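Local coordinates for aminotransferase class I and II (PDB 3P6K), which probably catalyses the pyridoxal-phosphate-dependent transfer of an amino group between an amino acid and an oxo acid, at residues H107-Y112 with Q149-T154. Sequence-based numbering, arbitrary orientation.
Sequences HVISLY and QLIRPT
The guanidinium of Arg152 stacks on the imidazole of His107. The two planes are nearly parallel, 13° apart, and their centres are 3.7 Å from each other. Arg152 NE sits over the middle of the ring, 3.6 Å from His107 CE1. Arg152 CZ lies 3.6 Å from His107 CD2. The aliphatic part of the arginine shares the same face: Arg152 CD makes a CH-pi contact, 3.9 Å from the centroid of the His107 ring. The arginine chain is extended from CG to NE and crosses the histidine side chain at about a right angle. His107 CB points toward residues 149-154, and CG anti to the backbone N (chi1 -180°) extends the ring to where it meets Arg152.

Polar partners outside the two segments hold both groups of the stack. Both ring nitrogens are hydrogen-bonded, ND1 to Thr155 OG1 and NE2 to Asp130 OD2, so the rotation of the ring is set. Arg152 NH2 forms a salt bridge with Glu128 OE2. Within the contact, Leu150 O comes close to the ring edge near its plane, 3.4 Å from His107 CE1, without a hydrogen bond.

The contact belongs to the large mixed sheet of the aminotransferase fold. Strand 107-112 lies there between the parallel strands 128-133 and 155-161. Helix 144-150 ends beside it, and residues 151-154 lead into strand 155-161.

The apolar part is small. Ile109 CD1 meets Leu150 CB at 3.8 Å and Ile151 CD1 at 3.9 Å. Ile151 leaves the helical conformation, and its CB points away from the strand. Its CG1 is roughly anti to the backbone N, and the bend at chi2, 82°, helps bring CD1 back to Ile109. Trp132 also touches Ile109, and Ile158 touches Ile151.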
# COMPACT_ATOMS: atom_id res chain seq x y z
N HIS B 107 3.62 3.28 24.98
CA HIS B 107 3.78 1.88 25.37
C HIS B 107 2.76 1.05 24.54
O HIS B 107 1.57 1.38 24.50
CB HIS B 107 3.62 1.68 26.87
CG HIS B 107 3.78 0.26 27.31
ND1 HIS B 107 2.84 -0.40 28.08
CD2 HIS B 107 4.76 -0.65 27.06
CE1 HIS B 107 3.24 -1.64 28.29
NE2 HIS B 107 4.41 -1.81 27.69
N VAL B 108 3.27 0.02 23.87
CA VAL B 108 2.52 -0.92 23.02
C VAL B 108 2.81 -2.36 23.48
O VAL B 108 3.96 -2.68 23.75
CB VAL B 108 2.94 -0.77 21.55
CG1 VAL B 108 2.36 -1.90 20.65
CG2 VAL B 108 2.55 0.60 21.04
N ILE B 109 1.77 -3.19 23.62
CA ILE B 109 1.93 -4.60 23.98
C ILE B 109 1.55 -5.42 22.75
O ILE B 109 0.46 -5.22 22.21
CB ILE B 109 1.06 -5.03 25.16
CG1 ILE B 109 1.47 -4.28 26.43
CG2 ILE B 109 1.21 -6.53 25.43
CD1 ILE B 109 0.51 -4.50 27.62
N SER B 110 2.43 -6.32 22.30
CA SER B 110 2.12 -7.13 21.15
C SER B 110 2.09 -8.61 21.45
O SER B 110 2.98 -9.11 22.11
CB SER B 110 3.13 -6.88 20.03
OG SER B 110 2.80 -7.64 18.88
N LEU B 111 1.08 -9.30 20.92
CA LEU B 111 1.06 -10.76 20.89
C LEU B 111 2.37 -11.21 20.21
O LEU B 111 2.85 -10.55 19.30
CB LEU B 111 -0.12 -11.26 20.08
CG LEU B 111 -0.37 -12.78 20.00
CD1 LEU B 111 -0.75 -13.28 21.39
CD2 LEU B 111 -1.46 -13.07 18.99
N TYR B 112 2.96 -12.31 20.66
CA TYR B 112 4.24 -12.73 20.08
C TYR B 112 4.49 -14.22 20.30
O TYR B 112 4.33 -14.67 21.41
CB TYR B 112 5.37 -11.93 20.73
CG TYR B 112 6.70 -12.17 20.08
CD1 TYR B 112 7.06 -11.46 18.93
CD2 TYR B 112 7.60 -13.12 20.59
CE1 TYR B 112 8.28 -11.68 18.29
CE2 TYR B 112 8.85 -13.35 19.97
CZ TYR B 112 9.17 -12.61 18.80
OH TYR B 112 10.36 -12.79 18.14
N GLN B 149 0.14 -7.80 34.38
CA GLN B 149 1.48 -7.38 34.84
C GLN B 149 2.16 -6.42 33.85
O GLN B 149 2.80 -5.47 34.27
CB GLN B 149 2.38 -8.60 35.06
CG GLN B 149 1.94 -9.46 36.25
CD GLN B 149 2.71 -10.77 36.37
OE1 GLN B 149 3.44 -11.19 35.46
NE2 GLN B 149 2.53 -11.44 37.50
N LEU B 150 2.00 -6.69 32.55
CA LEU B 150 2.55 -5.83 31.49
C LEU B 150 1.82 -4.50 31.31
O LEU B 150 2.44 -3.52 30.96
CB LEU B 150 2.55 -6.56 30.14
CG LEU B 150 3.40 -7.81 29.98
CD1 LEU B 150 3.07 -8.49 28.65
CD2 LEU B 150 4.88 -7.48 30.07
N ILE B 151 0.50 -4.48 31.54
CA ILE B 151 -0.30 -3.27 31.29
C ILE B 151 0.15 -2.12 32.22
O ILE B 151 0.47 -2.35 33.39
CB ILE B 151 -1.84 -3.54 31.39
CG1 ILE B 151 -2.64 -2.55 30.55
CG2 ILE B 151 -2.35 -3.62 32.86
CD1 ILE B 151 -2.71 -2.90 29.11
N ARG B 152 0.22 -0.91 31.67
CA ARG B 152 0.60 0.30 32.42
C ARG B 152 -0.55 1.27 32.30
O ARG B 152 -1.36 1.14 31.36
CB ARG B 152 1.81 0.98 31.81
CG ARG B 152 3.00 0.11 31.76
CD ARG B 152 4.20 0.84 31.22
NE ARG B 152 5.22 -0.14 30.84
CZ ARG B 152 6.37 0.13 30.23
NH1 ARG B 152 6.73 1.39 29.94
NH2 ARG B 152 7.18 -0.89 29.91
N PRO B 153 -0.59 2.28 33.19
CA PRO B 153 -1.69 3.25 33.07
C PRO B 153 -1.66 4.10 31.78
O PRO B 153 -2.71 4.66 31.41
CB PRO B 153 -1.52 4.12 34.33
CG PRO B 153 -0.79 3.24 35.28
CD PRO B 153 0.20 2.56 34.41
N THR B 154 -0.50 4.15 31.11
CA THR B 154 -0.27 4.89 29.89
C THR B 154 -0.23 4.03 28.60
O THR B 154 0.04 4.59 27.53
CB THR B 154 1.06 5.68 30.02
OG1 THR B 154 2.16 4.76 30.17
CG2 THR B 154 1.03 6.62 31.24